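Local coordinates for PP1b (Porcine reproductive and respiratory syndrome virus, PDB 6JDR), which probably couples ATP hydrolysis to the 5'-to-3' unwinding of RNA and DNA duplexes, as the zinc-binding helicase subunit cut from the viral replicase polyprotein, at residues 66-71 and 231-236; 78-83 and 117-122; 146-151 and 268-273; 275-280 and 297-302. The protein carries 1 engineered substitution. All blocks are in the same frame, centred on the assembly; numbering follows the deposited sequence.

Interaction 1. Residues 66-71 and 231-236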
loop_
_atom_site.group_PDB
_atom_site.type_symbol
_atom_site.label_atom_id
_atom_site.label_comp_id
_atom_site.label_asym_id
_atom_site.label_seq_id
_atom_site.Cartn_x
_atom_site.Cartn_y
_atom_site.Cartn_z
ATOM N N GLU A 66 -5.466 24.288 -3.025
ATOM C CA GLU A 66 -6.795 23.745 -3.265
ATOM C C GLU A 66 -7.250 22.929 -2.064
ATOM O O GLU A 66 -8.383 23.069 -1.604
ATOM C CB GLU A 66 -6.809 22.889 -4.528
ATOM C CG GLU A 66 -6.523 23.663 -5.809
ATOM C CD GLU A 66 -7.531 24.765 -6.078
ATOM O OE1 GLU A 66 -8.756 24.526 -5.965
ATOM O OE2 GLU A 66 -7.093 25.880 -6.412
ATOM N N VAL A 67 -6.356 22.096 -1.540
ATOM C CA VAL A 67 -6.640 21.334 -0.325
ATOM C C VAL A 67 -7.052 22.269 0.817
ATOM O O VAL A 67 -8.046 22.021 1.501
ATOM C CB VAL A 67 -5.428 20.478 0.097
ATOM C CG1 VAL A 67 -5.611 19.907 1.498
ATOM C CG2 VAL A 67 -5.214 19.350 -0.901
ATOM N N LEU A 68 -6.306 23.358 0.989
ATOM C CA LEU A 68 -6.532 24.276 2.102
ATOM C C LEU A 68 -7.854 25.046 2.033
ATOM O O LEU A 68 -8.245 25.652 3.017
ATOM C CB LEU A 68 -5.361 25.257 2.242
ATOM C CG LEU A 68 -4.042 24.691 2.779
ATOM C CD1 LEU A 68 -2.943 25.743 2.697
ATOM C CD2 LEU A 68 -4.187 24.178 4.206
ATOM N N GLU A 69 -8.543 25.023 0.894
ATOM C CA GLU A 69 -9.871 25.649 0.786
ATOM C C GLU A 69 -10.915 25.037 1.730
ATOM O O GLU A 69 -11.898 25.688 2.064
ATOM C CB GLU A 69 -10.378 25.607 -0.662
ATOM C CG GLU A 69 -9.643 26.579 -1.575
ATOM C CD GLU A 69 -9.879 26.333 -3.052
ATOM O OE1 GLU A 69 -10.623 25.399 -3.410
ATOM O OE2 GLU A 69 -9.306 27.086 -3.871
ATOM N N GLN A 70 -10.692 23.802 2.165
ATOM C CA GLN A 70 -11.574 23.150 3.138
ATOM C C GLN A 70 -11.032 23.203 4.559
ATOM O O GLN A 70 -11.624 22.605 5.450
ATOM C CB GLN A 70 -11.798 21.677 2.768
ATOM C CG GLN A 70 -12.031 21.415 1.292
ATOM C CD GLN A 70 -13.011 22.384 0.661
ATOM O OE1 GLN A 70 -14.014 22.760 1.268
ATOM N NE2 GLN A 70 -12.717 22.799 -0.566
ATOM N N VAL A 71 -9.915 23.899 4.770
ATOM C CA VAL A 71 -9.273 23.962 6.080
ATOM C C VAL A 71 -9.446 25.372 6.660
ATOM O O VAL A 71 -8.734 26.290 6.260
ATOM C CB VAL A 71 -7.781 23.591 5.980
ATOM C CG1 VAL A 71 -7.152 23.511 7.364
ATOM C CG2 VAL A 71 -7.609 22.262 5.253
ATOM N N ASN A 231 -8.525 12.103 4.766
ATOM C CA ASN A 231 -8.381 13.554 4.816
ATOM C C ASN A 231 -7.197 13.987 3.964
ATOM O O ASN A 231 -6.083 13.513 4.162
ATOM C CB ASN A 231 -8.192 14.010 6.266
ATOM C CG ASN A 231 -8.004 15.514 6.392
ATOM O OD1 ASN A 231 -6.962 16.058 6.012
ATOM N ND2 ASN A 231 -9.001 16.190 6.952
ATOM N N HIS A 232 -7.440 14.901 3.029
ATOM C CA HIS A 232 -6.439 15.258 2.021
ATOM C C HIS A 232 -5.195 15.884 2.640
ATOM O O HIS A 232 -4.081 15.529 2.273
ATOM C CB HIS A 232 -7.031 16.199 0.968
ATOM C CG HIS A 232 -8.098 15.573 0.128
ATOM N ND1 HIS A 232 -8.647 16.205 -0.968
ATOM C CD2 HIS A 232 -8.718 14.372 0.220
ATOM C CE1 HIS A 232 -9.570 15.428 -1.505
ATOM N NE2 HIS A 232 -9.633 14.309 -0.803
ATOM N N LEU A 233 -5.391 16.797 3.586
ATOM C CA LEU A 233 -4.274 17.474 4.242
ATOM C C LEU A 233 -3.431 16.508 5.073
ATOM O O LEU A 233 -2.203 16.608 5.081
ATOM C CB LEU A 233 -4.778 18.628 5.123
ATOM C CG LEU A 233 -3.692 19.514 5.751
ATOM C CD1 LEU A 233 -2.904 20.261 4.684
ATOM C CD2 LEU A 233 -4.299 20.495 6.742
ATOM N N ASP A 234 -4.081 15.577 5.771
ATOM C CA ASP A 234 -3.349 14.565 6.537
ATOM C C ASP A 234 -2.505 13.676 5.628
ATOM O O ASP A 234 -1.416 13.255 6.005
ATOM C CB ASP A 234 -4.300 13.690 7.355
ATOM C CG ASP A 234 -4.899 14.419 8.532
ATOM O OD1 ASP A 234 -4.283 15.387 9.018
ATOM O OD2 ASP A 234 -5.985 14.020 8.988
ATOM N N VAL A 235 -3.013 13.388 4.435
ATOM C CA VAL A 235 -2.272 12.577 3.479
ATOM C C VAL A 235 -1.010 13.319 3.032
ATOM O O VAL A 235 0.063 12.721 2.919
ATOM C CB VAL A 235 -3.141 12.187 2.266
ATOM C CG1 VAL A 235 -2.293 11.582 1.158
ATOM C CG2 VAL A 235 -4.221 11.208 2.699
ATOM N N LEU A 236 -1.146 14.620 2.794
ATOM C CA LEU A 236 0.001 15.447 2.439
ATOM C C LEU A 236 1.021 15.533 3.578
ATOM O O LEU A 236 2.222 15.590 3.326
ATOM C CB LEU A 236 -0.452 16.842 2.021
ATOM C CG LEU A 236 -1.242 16.941 0.715
ATOM C CD1 LEU A 236 -1.578 18.396 0.438
ATOM C CD2 LEU A 236 -0.462 16.343 -0.447
#
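Val-67 lays its two methyls over the first turn of helix 232-239. CG1 sits 3.8 Å from the backbone N of Leu-233 and also touches CB of His-232 and of Leu-233. CG2 also borders His-232 CB and meets Leu-236 CD1 tip to tip at 4.0 Å. Leu-233 answers with a forked end: its CD1 touches Leu-68 CD2 at 4.1 Å, while its CD2 meets Val-71 CG2 at 4.0 Å, the two side chains crossing at about a right angle. With CG1 anti to the backbone N (chi1 168°), Val-67 sets CG1 against Leu-233 and CG2 against Leu-236. The turn that offers Val-67 its backbone is closed by Asn-231, the N-cap residue, whose OD1 accepts from Asp-234 N at 2.9 Å. Around the contact, Leu-68 also leans on the zinc ligand His-32, His-34 bonds the carbonyl of Val-71, and His-232 touches Ser-260, part of another zinc site. The contact therefore joins the zinc-binding N-terminal region to the superfamily 1 helicase core. No hydrogen bond crosses between 66-71 and 231-236, and the buried surface is small; cohesion rests on aliphatic carbons meeting each other and the first turn of the helix at van der Waals distance.

Interaction 2. Residues 78-83 and 117-122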
loop_
_atom_site.group_PDB
_atom_site.type_symbol
_atom_site.label_atom_id
_atom_site.label_comp_id
_atom_site.label_asym_id
_atom_site.label_seq_id
_atom_site.Cartn_x
_atom_site.Cartn_y
_atom_site.Cartn_z
ATOM N N THR A 78 -4.285 36.730 20.954
ATOM C CA THR A 78 -3.118 37.601 21.057
ATOM C C THR A 78 -2.642 37.562 22.506
ATOM O O THR A 78 -3.356 37.981 23.414
ATOM C CB THR A 78 -3.440 39.051 20.645
ATOM O OG1 THR A 78 -4.064 39.058 19.356
ATOM C CG2 THR A 78 -2.166 39.897 20.592
ATOM N N VAL A 79 -1.439 37.035 22.707
ATOM C CA VAL A 79 -0.910 36.745 24.034
ATOM C C VAL A 79 0.388 37.505 24.220
ATOM O O VAL A 79 1.150 37.670 23.267
ATOM C CB VAL A 79 -0.602 35.241 24.183
ATOM C CG1 VAL A 79 -0.309 34.886 25.636
ATOM C CG2 VAL A 79 -1.754 34.404 23.644
ATOM N N ILE A 80 0.642 37.957 25.445
ATOM C CA ILE A 80 1.900 38.628 25.760
ATOM C C ILE A 80 3.016 37.602 25.905
ATOM O O ILE A 80 2.839 36.565 26.542
ATOM C CB ILE A 80 1.808 39.460 27.060
ATOM C CG1 ILE A 80 0.860 40.647 26.873
ATOM C CG2 ILE A 80 3.188 39.956 27.494
ATOM C CD1 ILE A 80 1.373 41.729 25.945
ATOM N N MET A 81 4.158 37.908 25.295
ATOM C CA MET A 81 5.387 37.154 25.483
ATOM C C MET A 81 6.319 37.994 26.352
ATOM O O MET A 81 6.833 39.022 25.898
ATOM C CB MET A 81 6.039 36.870 24.127
ATOM C CG MET A 81 7.328 36.067 24.206
ATOM S SD MET A 81 7.966 35.570 22.594
ATOM C CE MET A 81 8.452 37.148 21.912
ATOM N N HIS A 82 6.523 37.570 27.599
ATOM C CA HIS A 82 7.423 38.278 28.514
ATOM C C HIS A 82 8.858 37.785 28.342
ATOM O O HIS A 82 9.107 36.581 28.367
ATOM C CB HIS A 82 6.986 38.098 29.970
ATOM C CG HIS A 82 7.690 39.018 30.919
ATOM N ND1 HIS A 82 7.236 40.290 31.197
ATOM C CD2 HIS A 82 8.828 38.860 31.636
ATOM C CE1 HIS A 82 8.057 40.872 32.052
ATOM N NE2 HIS A 82 9.032 40.027 32.333
ATOM N N VAL A 83 9.794 38.721 28.184
ATOM C CA VAL A 83 11.196 38.392 27.915
ATOM C C VAL A 83 12.122 38.959 28.997
ATOM O O VAL A 83 12.071 40.152 29.303
ATOM C CB VAL A 83 11.632 38.924 26.533
ATOM C CG1 VAL A 83 13.063 38.504 26.214
ATOM C CG2 VAL A 83 10.675 38.430 25.456
ATOM N N ASP A 117 14.889 42.347 26.394
ATOM C CA ASP A 117 13.906 42.322 27.476
ATOM C C ASP A 117 12.710 43.208 27.152
ATOM O O ASP A 117 12.864 44.296 26.595
ATOM C CB ASP A 117 14.538 42.777 28.795
ATOM C CG ASP A 117 15.549 41.782 29.337
ATOM O OD1 ASP A 117 15.790 40.743 28.681
ATOM O OD2 ASP A 117 16.107 42.040 30.426
ATOM N N GLY A 118 11.519 42.730 27.500
ATOM C CA GLY A 118 10.290 43.475 27.257
ATOM C C GLY A 118 9.060 42.591 27.258
ATOM O O GLY A 118 9.124 41.411 27.619
ATOM N N ASP A 119 7.932 43.179 26.872
ATOM C CA ASP A 119 6.678 42.451 26.720
ATOM C C ASP A 119 6.190 42.625 25.287
ATOM O O ASP A 119 6.114 43.749 24.782
ATOM C CB ASP A 119 5.629 42.960 27.711
ATOM C CG ASP A 119 5.990 42.646 29.154
ATOM O OD1 ASP A 119 7.093 43.028 29.591
ATOM O OD2 ASP A 119 5.170 42.015 29.855
ATOM N N TYR A 120 5.874 41.510 24.633
ATOM C CA TYR A 120 5.483 41.529 23.226
ATOM C C TYR A 120 4.133 40.861 23.008
ATOM O O TYR A 120 3.931 39.706 23.402
ATOM C CB TYR A 120 6.530 40.818 22.374
ATOM C CG TYR A 120 7.933 41.362 22.517
ATOM C CD1 TYR A 120 8.401 42.365 21.673
ATOM C CD2 TYR A 120 8.796 40.862 23.483
ATOM C CE1 TYR A 120 9.690 42.859 21.793
ATOM C CE2 TYR A 120 10.084 41.349 23.612
ATOM C CZ TYR A 120 10.528 42.346 22.766
ATOM O OH TYR A 120 11.810 42.828 22.900
ATOM N N ALA A 121 3.211 41.591 22.386
ATOM C CA ALA A 121 1.989 40.990 21.873
ATOM C C ALA A 121 2.407 39.955 20.829
ATOM O O ALA A 121 3.190 40.262 19.928
ATOM C CB ALA A 121 1.093 42.044 21.252
ATOM N N SER A 122 1.906 38.732 20.963
ATOM C CA SER A 122 2.344 37.641 20.104
ATOM C C SER A 122 1.186 36.754 19.670
ATOM O O SER A 122 0.368 36.326 20.489
ATOM C CB SER A 122 3.408 36.797 20.816
ATOM O OG SER A 122 2.846 36.054 21.886
#
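Val-79 O is gripped twice by Ser-122, by its backbone N at 2.6 Å and by its hydroxyl OG at 2.7 Å, the two donors arriving from opposite faces of the carbonyl plane. The OG donor stands well above that plane, placed there by a chi1 of 70° that sets OG between the backbone N and the carbonyl carbon. This double grip closes one end of an antiparallel ladder between strand 79-83, at the edge of a four-stranded sheet within this chain, and its neighbour 118-124. Met-81 with Tyr-120 and Val-83 with Gly-118 are the further hydrogen-bonded pairs. At Gly-118 the backbone angles would jam a CB against the preceding carbonyl O.

On one face of the sheet Met-81 bends at chi3 to bring CE to 4.0 Å from Tyr-120 CD2, and Val-83 CG2 touches the edge of the same ring at CE2, 3.5 Å away; the ring's hydroxyl is bonded to the carbonyl of Pro-116. Thr-97 and Leu-90 also pack against Met-81 on this side. The other face carries Ile-80, whose CG2 lies 3.7 Å from Asp-119 OD2. Beside it His-82 ND1 donates to that same OD2 at 3.0 Å, the oxygen lying in the imidazole plane but the donor standing above the carboxylate plane, with the two planes 82° apart.

Interaction 3. Residues 146-151 and 268-273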
loop_
_atom_site.group_PDB
_atom_site.type_symbol
_atom_site.label_atom_id
_atom_site.label_comp_id
_atom_site.label_asym_id
_atom_site.label_seq_id
_atom_site.Cartn_x
_atom_site.Cartn_y
_atom_site.Cartn_z
ATOM N N PHE A 146 -0.322 2.993 -5.443
ATOM C CA PHE A 146 -1.743 2.913 -5.140
ATOM C C PHE A 146 -2.302 1.567 -5.609
ATOM O O PHE A 146 -2.448 1.337 -6.809
ATOM C CB PHE A 146 -2.501 4.061 -5.807
ATOM C CG PHE A 146 -3.917 4.210 -5.325
ATOM C CD1 PHE A 146 -4.217 5.049 -4.264
ATOM C CD2 PHE A 146 -4.951 3.506 -5.927
ATOM C CE1 PHE A 146 -5.520 5.185 -3.812
ATOM C CE2 PHE A 146 -6.255 3.637 -5.479
ATOM C CZ PHE A 146 -6.539 4.480 -4.421
ATOM N N ILE A 147 -2.624 0.693 -4.655
ATOM C CA ILE A 147 -3.161 -0.638 -4.952
ATOM C C ILE A 147 -4.680 -0.566 -5.118
ATOM O O ILE A 147 -5.414 -0.410 -4.142
ATOM C CB ILE A 147 -2.790 -1.668 -3.855
ATOM C CG1 ILE A 147 -1.322 -2.100 -3.980
ATOM C CG2 ILE A 147 -3.648 -2.927 -3.958
ATOM C CD1 ILE A 147 -0.310 -0.986 -3.860
ATOM N N ILE A 148 -5.141 -0.686 -6.360
ATOM C CA ILE A 148 -6.567 -0.700 -6.661
ATOM C C ILE A 148 -7.061 -2.135 -6.544
ATOM O O ILE A 148 -6.490 -3.040 -7.151
ATOM C CB ILE A 148 -6.863 -0.199 -8.090
ATOM C CG1 ILE A 148 -6.214 1.165 -8.339
ATOM C CG2 ILE A 148 -8.371 -0.110 -8.314
ATOM C CD1 ILE A 148 -6.282 1.627 -9.780
ATOM N N GLY A 149 -8.127 -2.341 -5.777
ATOM C CA GLY A 149 -8.661 -3.680 -5.562
ATOM C C GLY A 149 -9.516 -4.152 -6.722
ATOM O O GLY A 149 -9.822 -3.372 -7.628
ATOM N N PRO A 150 -9.910 -5.438 -6.705
ATOM C CA PRO A 150 -10.794 -6.004 -7.718
ATOM C C PRO A 150 -12.263 -5.753 -7.371
ATOM O O PRO A 150 -12.549 -5.232 -6.292
ATOM C CB PRO A 150 -10.474 -7.495 -7.648
ATOM C CG PRO A 150 -10.125 -7.724 -6.216
ATOM C CD PRO A 150 -9.533 -6.440 -5.691
ATOM N N PRO A 151 -13.191 -6.112 -8.281
ATOM C CA PRO A 151 -14.629 -5.972 -8.011
ATOM C C PRO A 151 -15.091 -6.680 -6.734
ATOM O O PRO A 151 -15.808 -6.084 -5.927
ATOM C CB PRO A 151 -15.278 -6.608 -9.242
ATOM C CG PRO A 151 -14.282 -6.396 -10.331
ATOM C CD PRO A 151 -12.934 -6.516 -9.677
ATOM N N MET A 268 -0.031 8.929 -8.720
ATOM C CA MET A 268 0.735 7.903 -8.032
ATOM C C MET A 268 0.876 6.697 -8.972
ATOM O O MET A 268 0.009 6.472 -9.822
ATOM C CB MET A 268 -0.012 7.500 -6.756
ATOM C CG MET A 268 0.839 6.946 -5.628
ATOM S SD MET A 268 -0.135 6.809 -4.109
ATOM C CE MET A 268 0.415 8.232 -3.175
ATOM N N PRO A 269 1.973 5.928 -8.844
ATOM C CA PRO A 269 2.049 4.681 -9.610
ATOM C C PRO A 269 0.969 3.698 -9.163
ATOM O O PRO A 269 0.872 3.393 -7.977
ATOM C CB PRO A 269 3.452 4.147 -9.288
ATOM C CG PRO A 269 4.226 5.345 -8.869
ATOM C CD PRO A 269 3.247 6.246 -8.180
ATOM N N GLN A 270 0.170 3.212 -10.111
ATOM C CA GLN A 270 -0.993 2.382 -9.797
ATOM C C GLN A 270 -0.781 0.899 -10.097
ATOM O O GLN A 270 -0.075 0.534 -11.037
ATOM C CB GLN A 270 -2.218 2.903 -10.549
ATOM C CG GLN A 270 -2.741 4.213 -9.982
ATOM C CD GLN A 270 -3.756 4.892 -10.877
ATOM O OE1 GLN A 270 -4.401 4.254 -11.712
ATOM N NE2 GLN A 270 -3.907 6.201 -10.703
ATOM N N THR A 271 -1.406 0.058 -9.278
ATOM C CA THR A 271 -1.372 -1.391 -9.431
ATOM C C THR A 271 -2.796 -1.941 -9.312
ATOM O O THR A 271 -3.402 -1.889 -8.240
ATOM C CB THR A 271 -0.482 -2.039 -8.354
ATOM O OG1 THR A 271 0.846 -1.507 -8.441
ATOM C CG2 THR A 271 -0.431 -3.557 -8.521
ATOM N N GLN A 272 -3.326 -2.455 -10.419
ATOM C CA GLN A 272 -4.655 -3.060 -10.438
ATOM C C GLN A 272 -4.562 -4.523 -10.022
ATOM O O GLN A 272 -3.834 -5.297 -10.637
ATOM C CB GLN A 272 -5.262 -2.953 -11.841
ATOM C CG GLN A 272 -6.662 -3.537 -11.985
ATOM C CD GLN A 272 -7.687 -2.835 -11.112
ATOM O OE1 GLN A 272 -8.111 -1.722 -11.416
ATOM N NE2 GLN A 272 -8.093 -3.484 -10.022
ATOM N N LEU A 273 -5.298 -4.896 -8.978
ATOM C CA LEU A 273 -5.370 -6.297 -8.543
ATOM C C LEU A 273 -6.333 -7.101 -9.426
ATOM O O LEU A 273 -7.338 -6.573 -9.911
ATOM C CB LEU A 273 -5.800 -6.395 -7.071
ATOM C CG LEU A 273 -4.714 -6.558 -6.000
ATOM C CD1 LEU A 273 -3.460 -5.752 -6.296
ATOM C CD2 LEU A 273 -5.274 -6.191 -4.634
#
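Gln-272 folds back over Ile-148: chi2 of 62° bends CD toward Ile-148, and the amide beyond it reaches the strand end and the loop. OE1 is 3.5 Å from Ile-148 CG2, and NE2 donates to Gly-149 O at 3.0 Å. Gly-149 O lies in the plane of the amide, but NE2 stands far above the plane of that carbonyl. The same NE2 gives a second bond to Leu-273 O, 3.2 Å away, this time in the carbonyl plane and on a lone pair, which helps fix the amide's rotation. Gln-270 is on the same face as Gln-272, with OE1 near Ile-148 CD1 and its NE2 held by the carbonyl of Phe-265. Phe-146 shares this face too, and Met-268 SD approaches its ring at the edge, 4.0 Å from CB.

On the opposite face Leu-273 crosses Ile-147, CD1 and CD2 of Leu-273 both 3.7 Å from Ile-147 CG2, and its CB touches Pro-150 CD. Trp-158 of helix 155-162 covers this pair. Parallel-sheet bonds run from Phe-146 N and Pro-269 O through to Leu-273 N and Ile-148 O, each chain giving and accepting; the last is 2.9 Å, nearly along the C=O axis. Strand 145-148 also pairs with 245-248. An interior parallel strand leading through Gly-149 toward helix 155-162 is the arrangement of a P-loop NTPase core, consistent with the Walker A loop of a superfamily 1 helicase.

Interaction 4. Residues 275-280 and 297-302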
loop_
_atom_site.group_PDB
_atom_site.type_symbol
_atom_site.label_atom_id
_atom_site.label_comp_id
_atom_site.label_asym_id
_atom_site.label_seq_id
_atom_site.Cartn_x
_atom_site.Cartn_y
_atom_site.Cartn_z
ATOM N N THR A 275 -8.251 -11.059 -9.480
ATOM C CA THR A 275 -8.539 -12.315 -8.790
ATOM C C THR A 275 -8.377 -13.501 -9.735
ATOM O O THR A 275 -8.861 -13.472 -10.866
ATOM C CB THR A 275 -9.971 -12.336 -8.217
ATOM O OG1 THR A 275 -10.905 -11.978 -9.241
ATOM C CG2 THR A 275 -10.094 -11.368 -7.052
ATOM N N ILE A 276 -7.696 -14.538 -9.255
ATOM C CA ILE A 276 -7.513 -15.779 -10.004
ATOM C C ILE A 276 -8.162 -16.927 -9.233
ATOM O O ILE A 276 -7.888 -17.121 -8.046
ATOM C CB ILE A 276 -6.010 -16.072 -10.233
ATOM C CG1 ILE A 276 -5.368 -14.961 -11.078
ATOM C CG2 ILE A 276 -5.806 -17.430 -10.891
ATOM C CD1 ILE A 276 -6.009 -14.746 -12.438
ATOM N N TRP A 277 -9.026 -17.677 -9.913
ATOM C CA TRP A 277 -9.747 -18.795 -9.299
ATOM C C TRP A 277 -9.303 -20.163 -9.822
ATOM O O TRP A 277 -9.763 -21.193 -9.323
ATOM C CB TRP A 277 -11.254 -18.628 -9.529
ATOM C CG TRP A 277 -11.839 -17.418 -8.856
ATOM C CD1 TRP A 277 -12.044 -16.187 -9.413
ATOM C CD2 TRP A 277 -12.293 -17.324 -7.499
ATOM N NE1 TRP A 277 -12.596 -15.334 -8.487
ATOM C CE2 TRP A 277 -12.759 -16.006 -7.305
ATOM C CE3 TRP A 277 -12.350 -18.226 -6.429
ATOM C CZ2 TRP A 277 -13.278 -15.569 -6.083
ATOM C CZ3 TRP A 277 -12.867 -17.790 -5.215
ATOM C CH2 TRP A 277 -13.324 -16.473 -5.054
ATOM N N ARG A 278 -8.406 -20.179 -10.808
ATOM C CA ARG A 278 -8.040 -21.413 -11.502
ATOM C C ARG A 278 -6.854 -22.140 -10.874
ATOM O O ARG A 278 -6.770 -23.361 -10.964
ATOM C CB ARG A 278 -7.751 -21.129 -12.978
ATOM C CG ARG A 278 -8.984 -20.740 -13.779
ATOM C CD ARG A 278 -8.670 -20.639 -15.262
ATOM N NE ARG A 278 -7.764 -19.529 -15.559
ATOM C CZ ARG A 278 -7.165 -19.325 -16.733
ATOM N NH1 ARG A 278 -7.357 -20.160 -17.753
ATOM N NH2 ARG A 278 -6.361 -18.278 -16.887
ATOM N N PHE A 279 -5.941 -21.399 -10.251
ATOM C CA PHE A 279 -4.747 -21.997 -9.641
ATOM C C PHE A 279 -4.209 -21.159 -8.485
ATOM O O PHE A 279 -4.597 -20.005 -8.299
ATOM C CB PHE A 279 -3.649 -22.219 -10.696
ATOM C CG PHE A 279 -3.494 -21.081 -11.671
ATOM C CD1 PHE A 279 -3.975 -21.193 -12.969
ATOM C CD2 PHE A 279 -2.873 -19.896 -11.292
ATOM C CE1 PHE A 279 -3.838 -20.150 -13.871
ATOM C CE2 PHE A 279 -2.734 -18.848 -12.189
ATOM C CZ PHE A 279 -3.217 -18.975 -13.480
ATOM N N GLY A 280 -3.300 -21.753 -7.721
ATOM C CA GLY A 280 -2.768 -21.133 -6.514
ATOM C C GLY A 280 -1.862 -19.941 -6.743
ATOM O O GLY A 280 -1.488 -19.631 -7.875
ATOM N N SER A 297 -4.410 -15.021 -6.143
ATOM C CA SER A 297 -5.159 -16.274 -6.138
ATOM C C SER A 297 -6.220 -16.254 -5.039
ATOM O O SER A 297 -5.922 -15.922 -3.895
ATOM C CB SER A 297 -4.216 -17.464 -5.927
ATOM O OG SER A 297 -4.920 -18.692 -6.006
ATOM N N MET A 298 -7.452 -16.607 -5.405
ATOM C CA MET A 298 -8.547 -16.769 -4.445
ATOM C C MET A 298 -8.848 -18.254 -4.199
ATOM O O MET A 298 -9.958 -18.608 -3.794
ATOM C CB MET A 298 -9.805 -16.054 -4.954
ATOM C CG MET A 298 -9.691 -14.538 -5.024
ATOM S SD MET A 298 -10.126 -13.702 -3.483
ATOM C CE MET A 298 -8.678 -14.000 -2.469
ATOM N N VAL A 299 -7.860 -19.114 -4.449
ATOM C CA VAL A 299 -7.967 -20.548 -4.180
ATOM C C VAL A 299 -6.656 -21.029 -3.559
ATOM O O VAL A 299 -5.744 -20.232 -3.342
ATOM C CB VAL A 299 -8.313 -21.353 -5.458
ATOM C CG1 VAL A 299 -9.682 -20.947 -5.981
ATOM C CG2 VAL A 299 -7.253 -21.172 -6.539
ATOM N N ASN A 300 -6.566 -22.325 -3.268
ATOM C CA ASN A 300 -5.404 -22.877 -2.570
ATOM C C ASN A 300 -4.195 -23.100 -3.474
ATOM O O ASN A 300 -4.294 -23.035 -4.704
ATOM C CB ASN A 300 -5.773 -24.199 -1.883
ATOM C CG ASN A 300 -6.860 -24.033 -0.838
ATOM O OD1 ASN A 300 -6.818 -23.112 -0.022
ATOM N ND2 ASN A 300 -7.842 -24.929 -0.857
ATOM N N THR A 301 -3.061 -23.374 -2.836
ATOM C CA THR A 301 -1.799 -23.622 -3.520
ATOM C C THR A 301 -1.887 -24.800 -4.490
ATOM O O THR A 301 -2.412 -25.861 -4.151
ATOM C CB THR A 301 -0.679 -23.914 -2.501
ATOM O OG1 THR A 301 -0.621 -22.856 -1.538
ATOM C CG2 THR A 301 0.679 -24.044 -3.192
ATOM N N THR A 302 -1.367 -24.595 -5.697
ATOM C CA THR A 302 -1.230 -25.656 -6.686
ATOM C C THR A 302 0.099 -26.347 -6.425
ATOM O O THR A 302 1.128 -25.683 -6.299
ATOM C CB THR A 302 -1.251 -25.091 -8.116
ATOM O OG1 THR A 302 -2.440 -24.316 -8.308
ATOM C CG2 THR A 302 -1.208 -26.211 -9.153
#
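Ser-297 has OG anti to its backbone N (chi1 -176°), the torsion that carries the hydroxyl to Phe-279 O, to which it donates at 2.7 Å. At Met-298, chi1 of -66° sets CG anti to the carbonyl carbon, and CG lies 3.8 Å from Thr-275 CG2. Met-298 CB sits over one face of the Trp-277 indole, 3.4 Å from the centroid of the six-membered ring and almost on its normal, a CH-pi contact. SD approaches the same ring obliquely at 5.0 Å, adding a looser Met-aromatic contact. Val-299 CG1 lies beside Trp-277 CE3, and its CG2 touches Phe-279 O.

The backbones meet as the parallel strands 270-276 and 294-297 run out. Met-298 N bonds Ile-276 O at 2.7 Å in an almost straight line and in the carbonyl plane. Beyond it the chains close again at Gly-280, the N-cap residue of helix 281-287, whose N donates to Thr-302 OG1 at 2.8 Å. Thr-302 OG1 is also bonded to the carbonyl of Arg-365, and Gln-281 OE1 accepts from Ser-297 N. A CB on Gly-280 would clash with Asn-300 O and Thr-301 CA. The contact thus lies where the seven-stranded sheet gives way to the five-stranded sheet that begins with strand 303-307. One serine and one threonine hydroxyl bond Phe-279 O and Gly-280 N, while Met-298 CB covers one indole face and Val-299 CG1 meets CE3; polar fixing of the main chain and aromatic packing thus act side by side.

From the N terminus, 66-71 sets out the longest loop, which interaction 1 closes at 231-236, bringing the zinc-binding region against the helicase core. Nested inside it, interaction 2 closes the short excursion from 78-83 to 117-122 within the separate four-stranded sheet, about 32 Å from interaction 1 between centres. Interaction 3 opens at 146-151, before interaction 1 has closed, and ends at 268-273, so the two cross along the chain. Interaction 4 follows in series, closing a short loop between 275-280 and 297-302. Interactions 3 and 4 share strand 270-276 and touch where Pro-150 CG packs 3.7 Å from Thr-275 CG2, so the loop after strand 145-148 meets interaction 4, where the seven-stranded sheet passes to the five-stranded one.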